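Local coordinates for protein rRNA N-glycosidase (Bougainvillea spectabilis, PDB 3CTK) that belongs to the plant ribosome-inactivating proteins, a family whose fold joins a mixed beta sheet to a set of helices, at residues A[70-74]-A[85-91]; A[45-50]-A[62-67]; A[31-36]-A[205-209]. One frame throughout, in Å; residues are numbered along the deposited sequence. Where two conformers were deposited one is given.

Interaction 1: A[70-74]-A[85-91]; sequences YVVGY and VFLDKVP
The branched side chain of V85 sits as a knuckle against one face of the Y74 ring. Its CB lies 3.8 Å from the centroid of the Y74 ring in a CH-pi contact, offset toward the rim, and V85 CG1 comes within 3.6 Å of Y74 OH. The ring gets there because Y74 CG stands between its own backbone N and carbonyl carbon (chi1 62°), which folds it alongside V85 instead of out from the strand; F155 of the helix 149-168 meets it edge-to-face. Beside this bump comes a hollow at G73, which has no side chain: V85 O approaches to 3.1 Å from G73 CA, and the F86 ring slants past the same carbon. The two segments belong to the beta hairpin of strands 70-78 and 81-88 in the mixed sheet of the ribosome-inactivating fold. Y74 and V85 form a hydrogen-bonded antiparallel pair, with Y74 N to V85 O at 2.9 Å, and G73 and F86 a non-hydrogen-bonded one. V72 and G73 both lie opposite A63 of the neighbouring strand, and the compact backbone at V72 is consistent with a classic beta bulge. The carbonyl of V72 takes L87 N at 3.1 Å from V72 O, 31° out of the carbonyl plane. Past the strand pairing, the chain curls back so that V90 CG1 tucks 3.8 Å from V72 CB, its branch also leaning on V72 O. P91 continues this wall, crossing the V72 side chain at about a right angle. On another flank L87 CD1 reaches V71 O at 3.4 Å.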
ATOM      1  N   TYR A  70      -4.970  -3.703   1.608  1.00  7.75           N
ATOM      2  CA  TYR A  70      -4.783  -3.021   2.890  1.00  7.02           C
ATOM      3  C   TYR A  70      -3.664  -3.680   3.692  1.00  7.51           C
ATOM      4  O   TYR A  70      -3.618  -4.904   3.803  1.00  5.58           O
ATOM      5  CB  TYR A  70      -6.039  -3.107   3.766  1.00  9.14           C
ATOM      6  CG  TYR A  70      -7.216  -2.240   3.387  1.00 12.42           C
ATOM      7  CD1 TYR A  70      -8.313  -2.130   4.248  1.00 13.90           C
ATOM      8  CD2 TYR A  70      -7.255  -1.547   2.179  1.00 12.33           C
ATOM      9  CE1 TYR A  70      -9.415  -1.356   3.917  1.00 16.01           C
ATOM     10  CE2 TYR A  70      -8.363  -0.766   1.836  1.00 15.50           C
ATOM     11  CZ  TYR A  70      -9.436  -0.678   2.712  1.00 16.67           C
ATOM     12  OH  TYR A  70     -10.537   0.080   2.389  1.00 19.62           O
ATOM     13  N   VAL A  71      -2.766  -2.877   4.250  1.00  5.87           N
ATOM     14  CA  VAL A  71      -1.715  -3.423   5.101  1.00  5.04           C
ATOM     15  C   VAL A  71      -2.443  -3.665   6.425  1.00  5.25           C
ATOM     16  O   VAL A  71      -3.171  -2.789   6.895  1.00  4.72           O
ATOM     17  CB  VAL A  71      -0.566  -2.409   5.305  1.00  6.83           C
ATOM     18  CG1 VAL A  71       0.314  -2.835   6.481  1.00  7.06           C
ATOM     19  CG2 VAL A  71       0.280  -2.328   4.038  1.00  5.66           C
ATOM     20  N   VAL A  72      -2.281  -4.847   7.011  1.00  4.50           N
ATOM     21  CA  VAL A  72      -2.960  -5.156   8.270  1.00  4.13           C
ATOM     22  C   VAL A  72      -2.010  -5.268   9.464  1.00  4.49           C
ATOM     23  O   VAL A  72      -2.446  -5.236  10.616  1.00  4.16           O
ATOM     24  CB  VAL A  72      -3.789  -6.465   8.159  1.00  4.10           C
ATOM     25  CG1 VAL A  72      -4.902  -6.293   7.135  1.00  5.98           C
ATOM     26  CG2 VAL A  72      -2.889  -7.625   7.773  1.00  4.30           C
ATOM     27  N   GLY A  73      -0.715  -5.387   9.186  1.00  3.58           N
ATOM     28  CA  GLY A  73       0.257  -5.499  10.259  1.00  2.52           C
ATOM     29  C   GLY A  73       1.598  -5.959   9.734  1.00  3.17           C
ATOM     30  O   GLY A  73       1.796  -6.056   8.524  1.00  3.78           O
ATOM     31  N   TYR A  74       2.530  -6.233  10.638  1.00  2.67           N
ATOM     32  CA  TYR A  74       3.852  -6.690  10.235  1.00  2.93           C
ATOM     33  C   TYR A  74       4.496  -7.501  11.341  1.00  5.27           C
ATOM     34  O   TYR A  74       4.009  -7.535  12.471  1.00  6.81           O
ATOM     35  CB  TYR A  74       4.760  -5.498   9.905  1.00  3.25           C
ATOM     36  CG  TYR A  74       5.009  -4.566  11.077  1.00  4.19           C
ATOM     37  CD1 TYR A  74       4.143  -3.506  11.346  1.00  4.73           C
ATOM     38  CD2 TYR A  74       6.094  -4.766  11.936  1.00  4.16           C
ATOM     39  CE1 TYR A  74       4.347  -2.665  12.440  1.00  5.55           C
ATOM     40  CE2 TYR A  74       6.308  -3.930  13.037  1.00  6.57           C
ATOM     41  CZ  TYR A  74       5.431  -2.883  13.281  1.00  6.61           C
ATOM     42  OH  TYR A  74       5.627  -2.061  14.371  1.00  6.59           O
ATOM     43  N   VAL A  85       2.780  -7.306  15.047  1.00  3.25           N
ATOM     44  CA  VAL A  85       2.162  -6.030  15.360  1.00  3.33           C
ATOM     45  C   VAL A  85       0.995  -5.827  14.407  1.00  5.34           C
ATOM     46  O   VAL A  85       1.169  -5.822  13.185  1.00  5.83           O
ATOM     47  CB  VAL A  85       3.179  -4.878  15.198  1.00  2.92           C
ATOM     48  CG1 VAL A  85       2.532  -3.542  15.544  1.00  4.72           C
ATOM     49  CG2 VAL A  85       4.391  -5.140  16.088  1.00  4.41           C
ATOM     50  N   PHE A  86      -0.200  -5.664  14.965  1.00  4.99           N
ATOM     51  CA  PHE A  86      -1.390  -5.479  14.144  1.00  5.62           C
ATOM     52  C   PHE A  86      -2.068  -4.139  14.353  1.00  5.18           C
ATOM     53  O   PHE A  86      -2.090  -3.604  15.458  1.00  6.09           O
ATOM     54  CB  PHE A  86      -2.431  -6.562  14.442  1.00  5.42           C
ATOM     55  CG  PHE A  86      -1.993  -7.955  14.091  1.00  6.06           C
ATOM     56  CD1 PHE A  86      -1.561  -8.831  15.082  1.00  5.18           C
ATOM     57  CD2 PHE A  86      -2.048  -8.404  12.772  1.00  5.90           C
ATOM     58  CE1 PHE A  86      -1.193 -10.137  14.767  1.00  6.57           C
ATOM     59  CE2 PHE A  86      -1.680  -9.709  12.445  1.00  6.29           C
ATOM     60  CZ  PHE A  86      -1.253 -10.577  13.446  1.00  6.49           C
ATOM     61  N   LEU A  87      -2.633  -3.606  13.277  1.00  5.18           N
ATOM     62  CA  LEU A  87      -3.379  -2.361  13.355  1.00  5.32           C
ATOM     63  C   LEU A  87      -4.710  -2.757  13.986  1.00  6.46           C
ATOM     64  O   LEU A  87      -5.086  -3.931  13.959  1.00  6.30           O
ATOM     65  CB  LEU A  87      -3.613  -1.797  11.951  1.00  6.27           C
ATOM     66  CG  LEU A  87      -2.405  -1.136  11.291  1.00  6.27           C
ATOM     67  CD1 LEU A  87      -2.600  -1.070   9.780  1.00  5.99           C
ATOM     68  CD2 LEU A  87      -2.219   0.256  11.886  1.00  7.13           C
ATOM     69  N   ASP A  88      -5.420  -1.796  14.566  1.00  5.11           N
ATOM     70  CA  ASP A  88      -6.707  -2.098  15.174  1.00  8.22           C
ATOM     71  C   ASP A  88      -7.745  -2.235  14.061  1.00  8.89           C
ATOM     72  O   ASP A  88      -7.557  -1.725  12.953  1.00  7.55           O
ATOM     73  CB  ASP A  88      -7.102  -0.976  16.147  1.00  9.39           C
ATOM     74  CG  ASP A  88      -8.347  -1.308  16.964  1.00 12.15           C
ATOM     75  OD1 ASP A  88      -8.564  -2.497  17.288  1.00 12.08           O
ATOM     76  OD2 ASP A  88      -9.099  -0.368  17.301  1.00 13.45           O
ATOM     77  N   LYS A  89      -8.821  -2.958  14.348  1.00  9.73           N
ATOM     78  CA  LYS A  89      -9.912  -3.139  13.393  1.00 10.92           C
ATOM     79  C   LYS A  89      -9.592  -3.917  12.115  1.00 10.74           C
ATOM     80  O   LYS A  89     -10.230  -3.695  11.085  1.00 11.71           O
ATOM     81  CB  LYS A  89     -10.487  -1.773  13.003  1.00 14.69           C
ATOM     82  CG  LYS A  89     -10.759  -0.844  14.177  1.00 16.97           C
ATOM     83  CD  LYS A  89     -11.729  -1.453  15.177  1.00 20.79           C
ATOM     84  CE  LYS A  89     -12.025  -0.472  16.307  1.00 22.61           C
ATOM     85  NZ  LYS A  89     -12.916  -1.066  17.344  1.00 25.99           N
ATOM     86  N   VAL A  90      -8.613  -4.816  12.161  1.00  8.43           N
ATOM     87  CA  VAL A  90      -8.297  -5.612  10.979  1.00  8.20           C
ATOM     88  C   VAL A  90      -9.173  -6.868  11.007  1.00 10.04           C
ATOM     89  O   VAL A  90      -9.753  -7.205  12.043  1.00  8.71           O
ATOM     90  CB  VAL A  90      -6.798  -6.013  10.937  1.00  7.91           C
ATOM     91  CG1 VAL A  90      -5.936  -4.765  10.785  1.00  7.72           C
ATOM     92  CG2 VAL A  90      -6.418  -6.780  12.196  1.00  7.17           C
ATOM     93  N   PRO A  91      -9.298  -7.567   9.867  1.00 10.29           N
ATOM     94  CA  PRO A  91     -10.125  -8.779   9.830  1.00 10.23           C
ATOM     95  C   PRO A  91      -9.703  -9.791  10.892  1.00 10.02           C
ATOM     96  O   PRO A  91      -8.518  -9.923  11.196  1.00  8.82           O
ATOM     97  CB  PRO A  91      -9.895  -9.311   8.418  1.00 10.51           C
ATOM     98  CG  PRO A  91      -9.644  -8.064   7.623  1.00 11.54           C
ATOM     99  CD  PRO A  91      -8.730  -7.275   8.537  1.00  9.57           C
TER

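Interaction 2: A[45-50]-A[62-67]; sequences KRFVLV and VAIDVT
This contact is an antiparallel beta hairpin, strands 47-53 and 59-65, in the mixed sheet of the ribosome-inactivating fold, prolonged at one end by a salt bridge. V48 pairs with I64 and V50 with V62 as hydrogen-bonded pairs; V48 N to I64 O and I64 N to V48 O are both 3.0 Å. L49 with A63, between them, and F47 with D65, beside them, are the non-hydrogen-bonded pairs. V48 and I64 lie side by side on one face, V48 CG1 3.7 Å from I64 CB, and V50 CG2 adds to the row by touching I64 CD1; L21 and F17 of helix 14-25 cover this face. On the other, L49 CD2 rests 4.0 Å from A63 CB, while the F47 ring slants across D65 CA. Beyond the strands V66 N still binds R46 O. The R46 side chain, bent at chi2 (61°), swings its guanidinium onto D65 side-on, NE to OD1 at 2.8 Å and NH2 to OD2 at 2.9 Å, the two planes 53° apart. D65 OD1 is gripped three times: by R46 NE from above the carboxylate plane, by T67 OG1 at 2.7 Å, and by T67 N, which closes an Asx turn.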
ATOM      1  N   LYS A  45      -5.436 -17.994   1.276  1.00 14.15           N
ATOM      2  CA  LYS A  45      -4.857 -17.219   0.183  1.00 13.68           C
ATOM      3  C   LYS A  45      -5.207 -15.746   0.354  1.00 10.83           C
ATOM      4  O   LYS A  45      -5.003 -14.931  -0.553  1.00  9.28           O
ATOM      5  CB  LYS A  45      -5.393 -17.717  -1.159  1.00 16.34           C
ATOM      6  CG  LYS A  45      -4.991 -19.150  -1.495  1.00 20.44           C
ATOM      7  CD  LYS A  45      -5.453 -19.549  -2.890  1.00 25.09           C
ATOM      8  CE  LYS A  45      -6.970 -19.561  -2.993  1.00 28.44           C
ATOM      9  NZ  LYS A  45      -7.434 -20.051  -4.324  1.00 32.97           N
ATOM     10  N   ARG A  46      -5.711 -15.417   1.539  1.00  8.67           N
ATOM     11  CA  ARG A  46      -6.146 -14.070   1.872  1.00  7.56           C
ATOM     12  C   ARG A  46      -5.051 -13.009   1.978  1.00  6.60           C
ATOM     13  O   ARG A  46      -5.326 -11.826   1.781  1.00  4.48           O
ATOM     14  CB  ARG A  46      -6.958 -14.121   3.175  1.00  7.99           C
ATOM     15  CG  ARG A  46      -7.563 -12.795   3.639  1.00  8.23           C
ATOM     16  CD  ARG A  46      -8.557 -12.210   2.633  1.00  8.75           C
ATOM     17  NE  ARG A  46      -9.151 -10.976   3.142  1.00  8.76           N
ATOM     18  CZ  ARG A  46     -10.139 -10.931   4.031  1.00  8.92           C
ATOM     19  NH1 ARG A  46     -10.663 -12.055   4.505  1.00  7.13           N
ATOM     20  NH2 ARG A  46     -10.585  -9.761   4.469  1.00  7.61           N
ATOM     21  N   PHE A  47      -3.820 -13.412   2.278  1.00  7.09           N
ATOM     22  CA  PHE A  47      -2.740 -12.435   2.422  1.00  7.13           C
ATOM     23  C   PHE A  47      -1.490 -12.700   1.601  1.00  8.43           C
ATOM     24  O   PHE A  47      -1.200 -13.833   1.224  1.00  8.47           O
ATOM     25  CB  PHE A  47      -2.308 -12.322   3.893  1.00  7.87           C
ATOM     26  CG  PHE A  47      -3.427 -12.013   4.840  1.00  8.39           C
ATOM     27  CD1 PHE A  47      -4.012 -13.023   5.599  1.00  7.41           C
ATOM     28  CD2 PHE A  47      -3.912 -10.716   4.961  1.00  7.81           C
ATOM     29  CE1 PHE A  47      -5.069 -12.744   6.464  1.00  7.28           C
ATOM     30  CE2 PHE A  47      -4.966 -10.426   5.821  1.00  7.43           C
ATOM     31  CZ  PHE A  47      -5.547 -11.444   6.575  1.00  7.22           C
ATOM     32  N   VAL A  48      -0.754 -11.628   1.321  1.00  6.86           N
ATOM     33  CA  VAL A  48       0.516 -11.728   0.619  1.00  7.28           C
ATOM     34  C   VAL A  48       1.496 -11.043   1.561  1.00  7.27           C
ATOM     35  O   VAL A  48       1.166 -10.027   2.171  1.00  6.75           O
ATOM     36  CB  VAL A  48       0.506 -11.006  -0.757  1.00  6.48           C
ATOM     37  CG1 VAL A  48       0.115  -9.550  -0.595  1.00  8.18           C
ATOM     38  CG2 VAL A  48       1.884 -11.118  -1.407  1.00  9.72           C
ATOM     39  N   LEU A  49       2.686 -11.612   1.704  1.00  6.43           N
ATOM     40  CA  LEU A  49       3.684 -11.045   2.595  1.00  6.99           C
ATOM     41  C   LEU A  49       4.759 -10.291   1.817  1.00  6.88           C
ATOM     42  O   LEU A  49       5.229 -10.749   0.776  1.00  5.53           O
ATOM     43  CB  LEU A  49       4.314 -12.160   3.437  1.00  8.83           C
ATOM     44  CG  LEU A  49       3.296 -13.028   4.189  1.00 10.34           C
ATOM     45  CD1 LEU A  49       3.993 -14.198   4.873  1.00  9.74           C
ATOM     46  CD2 LEU A  49       2.558 -12.174   5.209  1.00 13.00           C
ATOM     47  N   VAL A  50       5.136  -9.126   2.332  1.00  7.07           N
ATOM     48  CA  VAL A  50       6.151  -8.290   1.703  1.00  8.22           C
ATOM     49  C   VAL A  50       7.337  -8.145   2.652  1.00  8.24           C
ATOM     50  O   VAL A  50       7.245  -7.468   3.674  1.00  7.29           O
ATOM     51  CB  VAL A  50       5.580  -6.891   1.375  1.00  9.78           C
ATOM     52  CG1 VAL A  50       6.676  -5.989   0.810  1.00 10.94           C
ATOM     53  CG2 VAL A  50       4.439  -7.023   0.375  1.00 11.33           C
ATOM     54  N   VAL A  62       5.721  -7.414   6.115  1.00  4.81           N
ATOM     55  CA  VAL A  62       4.440  -6.710   6.092  1.00  4.68           C
ATOM     56  C   VAL A  62       3.338  -7.540   5.434  1.00  5.64           C
ATOM     57  O   VAL A  62       3.503  -8.042   4.324  1.00  6.79           O
ATOM     58  CB  VAL A  62       4.592  -5.372   5.338  1.00  4.55           C
ATOM     59  CG1 VAL A  62       3.295  -4.571   5.410  1.00  5.05           C
ATOM     60  CG2 VAL A  62       5.751  -4.579   5.933  1.00  2.51           C
ATOM     61  N   ALA A  63       2.210  -7.672   6.123  1.00  4.33           N
ATOM     62  CA  ALA A  63       1.085  -8.446   5.605  1.00  3.66           C
ATOM     63  C   ALA A  63       0.062  -7.559   4.907  1.00  4.02           C
ATOM     64  O   ALA A  63      -0.367  -6.545   5.456  1.00  4.09           O
ATOM     65  CB  ALA A  63       0.414  -9.209   6.743  1.00  4.38           C
ATOM     66  N   ILE A  64      -0.326  -7.958   3.699  1.00  3.97           N
ATOM     67  CA  ILE A  64      -1.301  -7.211   2.909  1.00  3.77           C
ATOM     68  C   ILE A  64      -2.503  -8.084   2.539  1.00  4.23           C
ATOM     69  O   ILE A  64      -2.346  -9.213   2.076  1.00  3.68           O
ATOM     70  CB  ILE A  64      -0.651  -6.666   1.612  1.00  4.42           C
ATOM     71  CG1 ILE A  64       0.406  -5.615   1.970  1.00  6.41           C
ATOM     72  CG2 ILE A  64      -1.721  -6.077   0.683  1.00  3.80           C
ATOM     73  CD1 ILE A  64       1.143  -5.043   0.771  1.00  7.15           C
ATOM     74  N   ASP A  65      -3.699  -7.545   2.758  1.00  3.69           N
ATOM     75  CA  ASP A  65      -4.962  -8.220   2.450  1.00  4.49           C
ATOM     76  C   ASP A  65      -5.110  -8.151   0.927  1.00  4.96           C
ATOM     77  O   ASP A  65      -5.214  -7.062   0.373  1.00  4.42           O
ATOM     78  CB  ASP A  65      -6.107  -7.456   3.127  1.00  5.43           C
ATOM     79  CG  ASP A  65      -7.445  -8.166   3.021  1.00  5.46           C
ATOM     80  OD1 ASP A  65      -7.687  -8.846   2.006  1.00  7.94           O
ATOM     81  OD2 ASP A  65      -8.265  -8.026   3.952  1.00  7.25           O
ATOM     82  N   VAL A  66      -5.131  -9.296   0.248  1.00  5.26           N
ATOM     83  CA  VAL A  66      -5.223  -9.275  -1.211  1.00  5.83           C
ATOM     84  C   VAL A  66      -6.550  -8.799  -1.775  1.00  5.96           C
ATOM     85  O   VAL A  66      -6.630  -8.437  -2.952  1.00  6.97           O
ATOM     86  CB  VAL A  66      -4.911 -10.660  -1.837  1.00  5.04           C
ATOM     87  CG1 VAL A  66      -3.544 -11.145  -1.367  1.00  5.81           C
ATOM     88  CG2 VAL A  66      -6.014 -11.660  -1.491  1.00  6.43           C
ATOM     89  N   THR A  67      -7.594  -8.785  -0.956  1.00  5.77           N
ATOM     90  CA  THR A  67      -8.895  -8.349  -1.459  1.00  6.66           C
ATOM     91  C   THR A  67      -8.970  -6.836  -1.652  1.00  6.86           C
ATOM     92  O   THR A  67      -9.651  -6.358  -2.562  1.00  8.12           O
ATOM     93  CB  THR A  67     -10.051  -8.798  -0.524  1.00  5.58           C
ATOM     94  OG1 THR A  67      -9.954  -8.117   0.733  1.00  7.39           O
ATOM     95  CG2 THR A  67      -9.992 -10.305  -0.289  1.00  6.32           C
TER

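Interaction 3: A[31-36]-A[205-209]; sequences VCQLPV and IHKSS
V31 and V36 pack on the imidazole of H206, one over a face and one at an edge. V31 CG1 lies 4.1 Å from the centroid of the H206 ring in a CH-pi contact, 27° off the normal. The V36 side chain points at the incoming H206 side chain, its CG1 at the ring edge, in plane, 3.9 Å from H206 NE2. Although the CB of H206 points away from the 31-36 segment, the ring turns back toward it and all three residues are buried. This closely packed part joins the loop that follows helix 14-25 to the C-terminal end of helix 198-208. The loop keeps its shape through a type I' beta turn from V31 to L34, in which L34 N bonds V31 O at 2.9 Å.

Around I205 the fit is looser, though still buried: L34 CD1 and I205 CD1 stand 4.3 Å apart, and the approach of V31 CG1 to I205 CG2, at 4.4 Å, is marginal. The side nearer to solvent is that of C32, S208 and S209, all partly exposed. There the sulfur of C32 leans on its neighbours, its SG 3.9 Å from I205 CG2 and 3.8 Å from S208 OG. S209 was modelled in two conformers, and its touch on V31 CG2 is correspondingly doubtful.

The S208 hydroxyl finds its partner within its own segment: S208 OG, held between its backbone N and carbonyl carbon (chi1 78°), folds back to I205 O at 2.7 Å. What binds loop to helix is therefore apolar and non-directional contact, and the covalent link comes just afterwards, in the disulfide from C32 to C212.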
ATOM      1  N   VAL A  31     -10.879  -6.119 -16.273  1.00  7.69           N
ATOM      2  CA  VAL A  31     -11.906  -5.233 -16.804  1.00  6.76           C
ATOM      3  C   VAL A  31     -11.166  -4.127 -17.550  1.00  6.44           C
ATOM      4  O   VAL A  31     -10.197  -3.562 -17.039  1.00  6.12           O
ATOM      5  CB  VAL A  31     -12.798  -4.634 -15.681  1.00  7.87           C
ATOM      6  CG1 VAL A  31     -12.000  -3.682 -14.810  1.00 11.34           C
ATOM      7  CG2 VAL A  31     -13.987  -3.918 -16.297  1.00  9.81           C
ATOM      8  N   CYS A  32     -11.615  -3.843 -18.768  1.00  5.94           N
ATOM      9  CA  CYS A  32     -10.984  -2.837 -19.614  1.00  7.10           C
ATOM     10  C   CYS A  32      -9.466  -3.062 -19.689  1.00  7.78           C
ATOM     11  O   CYS A  32      -8.673  -2.116 -19.624  1.00  6.76           O
ATOM     12  CB  CYS A  32     -11.295  -1.423 -19.103  1.00  9.42           C
ATOM     13  SG  CYS A  32     -13.073  -0.987 -19.057  1.00 12.90           S
ATOM     14  N   GLN A  33      -9.080  -4.331 -19.822  1.00  6.93           N
ATOM     15  CA  GLN A  33      -7.675  -4.725 -19.932  1.00  8.53           C
ATOM     16  C   GLN A  33      -6.808  -4.366 -18.727  1.00  7.51           C
ATOM     17  O   GLN A  33      -5.597  -4.178 -18.866  1.00  8.62           O
ATOM     18  CB  GLN A  33      -7.064  -4.113 -21.195  1.00 12.87           C
ATOM     19  CG  GLN A  33      -7.693  -4.610 -22.481  1.00 18.74           C
ATOM     20  CD  GLN A  33      -7.136  -3.912 -23.705  1.00 19.87           C
ATOM     21  OE1 GLN A  33      -7.352  -2.715 -23.910  1.00 25.00           O
ATOM     22  NE2 GLN A  33      -6.409  -4.656 -24.523  1.00 23.36           N
ATOM     23  N   LEU A  34      -7.431  -4.277 -17.556  1.00  6.55           N
ATOM     24  CA  LEU A  34      -6.726  -3.951 -16.317  1.00  5.49           C
ATOM     25  C   LEU A  34      -6.968  -5.039 -15.270  1.00  6.06           C
ATOM     26  O   LEU A  34      -8.037  -5.654 -15.234  1.00  6.31           O
ATOM     27  CB  LEU A  34      -7.220  -2.609 -15.765  1.00  7.03           C
ATOM     28  CG  LEU A  34      -6.901  -1.347 -16.567  1.00  7.70           C
ATOM     29  CD1 LEU A  34      -7.703  -0.176 -16.011  1.00  6.95           C
ATOM     30  CD2 LEU A  34      -5.410  -1.056 -16.493  1.00  7.04           C
ATOM     31  N   PRO A  35      -5.970  -5.300 -14.410  1.00  6.04           N
ATOM     32  CA  PRO A  35      -6.071  -6.312 -13.354  1.00  6.27           C
ATOM     33  C   PRO A  35      -7.116  -5.867 -12.325  1.00  6.40           C
ATOM     34  O   PRO A  35      -7.368  -4.669 -12.172  1.00  5.41           O
ATOM     35  CB  PRO A  35      -4.659  -6.341 -12.762  1.00  8.68           C
ATOM     36  CG  PRO A  35      -3.796  -5.791 -13.873  1.00 10.46           C
ATOM     37  CD  PRO A  35      -4.639  -4.678 -14.405  1.00  5.37           C
ATOM     38  N   VAL A  36      -7.721  -6.830 -11.630  1.00  4.63           N
ATOM     39  CA  VAL A  36      -8.741  -6.540 -10.624  1.00  5.00           C
ATOM     40  C   VAL A  36      -8.568  -7.489  -9.436  1.00  5.50           C
ATOM     41  O   VAL A  36      -8.209  -8.654  -9.618  1.00  6.48           O
ATOM     42  CB  VAL A  36     -10.169  -6.734 -11.215  1.00  5.21           C
ATOM     43  CG1 VAL A  36     -11.226  -6.404 -10.163  1.00  7.07           C
ATOM     44  CG2 VAL A  36     -10.347  -5.866 -12.453  1.00  4.64           C
ATOM     45  N   ILE A 205     -14.633   2.681 -13.547  1.00  4.83           N
ATOM     46  CA  ILE A 205     -14.120   1.920 -14.675  1.00  5.43           C
ATOM     47  C   ILE A 205     -14.970   0.672 -14.885  1.00  5.24           C
ATOM     48  O   ILE A 205     -15.266   0.302 -16.018  1.00  4.48           O
ATOM     49  CB  ILE A 205     -12.629   1.561 -14.465  1.00  6.80           C
ATOM     50  CG1 ILE A 205     -11.809   2.859 -14.442  1.00  7.04           C
ATOM     51  CG2 ILE A 205     -12.136   0.639 -15.594  1.00  6.29           C
ATOM     52  CD1 ILE A 205     -10.325   2.680 -14.150  1.00  6.10           C
ATOM     53  N   HIS A 206     -15.386   0.031 -13.796  1.00  5.21           N
ATOM     54  CA  HIS A 206     -16.230  -1.155 -13.915  1.00  6.17           C
ATOM     55  C   HIS A 206     -17.558  -0.806 -14.579  1.00  5.60           C
ATOM     56  O   HIS A 206     -18.069  -1.558 -15.412  1.00  5.82           O
ATOM     57  CB  HIS A 206     -16.514  -1.763 -12.544  1.00  6.69           C
ATOM     58  CG  HIS A 206     -15.473  -2.735 -12.089  1.00  7.13           C
ATOM     59  ND1 HIS A 206     -14.621  -2.481 -11.035  1.00  9.90           N
ATOM     60  CD2 HIS A 206     -15.161  -3.974 -12.535  1.00  7.05           C
ATOM     61  CE1 HIS A 206     -13.831  -3.523 -10.851  1.00  7.53           C
ATOM     62  NE2 HIS A 206     -14.139  -4.443 -11.746  1.00 10.40           N
ATOM     63  N   LYS A 207     -18.120   0.335 -14.203  1.00  6.20           N
ATOM     64  CA  LYS A 207     -19.396   0.767 -14.761  1.00  7.26           C
ATOM     65  C   LYS A 207     -19.293   1.061 -16.258  1.00  7.29           C
ATOM     66  O   LYS A 207     -20.270   0.911 -16.992  1.00  7.29           O
ATOM     67  CB  LYS A 207     -19.898   2.013 -14.021  1.00  9.20           C
ATOM     68  CG  LYS A 207     -21.267   2.493 -14.481  1.00 14.09           C
ATOM     69  CD  LYS A 207     -21.697   3.757 -13.747  1.00 17.66           C
ATOM     70  CE  LYS A 207     -23.032   4.262 -14.268  1.00 21.81           C
ATOM     71  NZ  LYS A 207     -23.417   5.564 -13.655  1.00 24.47           N
ATOM     72  N   SER A 208     -18.110   1.468 -16.708  1.00  6.63           N
ATOM     73  CA  SER A 208     -17.897   1.790 -18.117  1.00  6.17           C
ATOM     74  C   SER A 208     -17.763   0.543 -18.989  1.00  5.98           C
ATOM     75  O   SER A 208     -17.870   0.626 -20.209  1.00  5.18           O
ATOM     76  CB  SER A 208     -16.637   2.643 -18.292  1.00  7.81           C
ATOM     77  OG  SER A 208     -15.459   1.851 -18.224  1.00  9.14           O
ATOM     78  N   SER A 209     -17.518  -0.602 -18.361  1.00  7.14           N
ATOM     79  CA  SER A 209     -17.361  -1.851 -19.101  1.00  8.01           C
ATOM     80  C   SER A 209     -18.719  -2.306 -19.623  1.00  9.44           C
ATOM     81  O   SER A 209     -19.750  -2.067 -18.985  1.00 10.68           O
ATOM     82  CB  SER A 209     -16.750  -2.932 -18.202  0.50  7.63           C
ATOM     83  OG  SER A 209     -17.629  -3.294 -17.152  0.50  7.31           O
TER

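From the N terminus, the loop after helix 14-25 supplies residues 31-36, whose partner, 205-209, does not come until 169 residues later. Interaction 3 therefore encloses both other contacts, tying that early loop to the end of helix 198-208. Inside it, interactions 2 and 1 follow in series without crossing: 45-50 and 62-67 close one hairpin, 70-74 and 85-91 the next. These two touch, since strands 59-65 and 70-78 are neighbours in the sheet; Y70 O and D65 N, 2.8 Å apart, probably form a hydrogen bond, and P91 packs on R46. Interaction 3 stands apart, its centre about 28 Å from that of interaction 1 and about 23 Å from that of interaction 2.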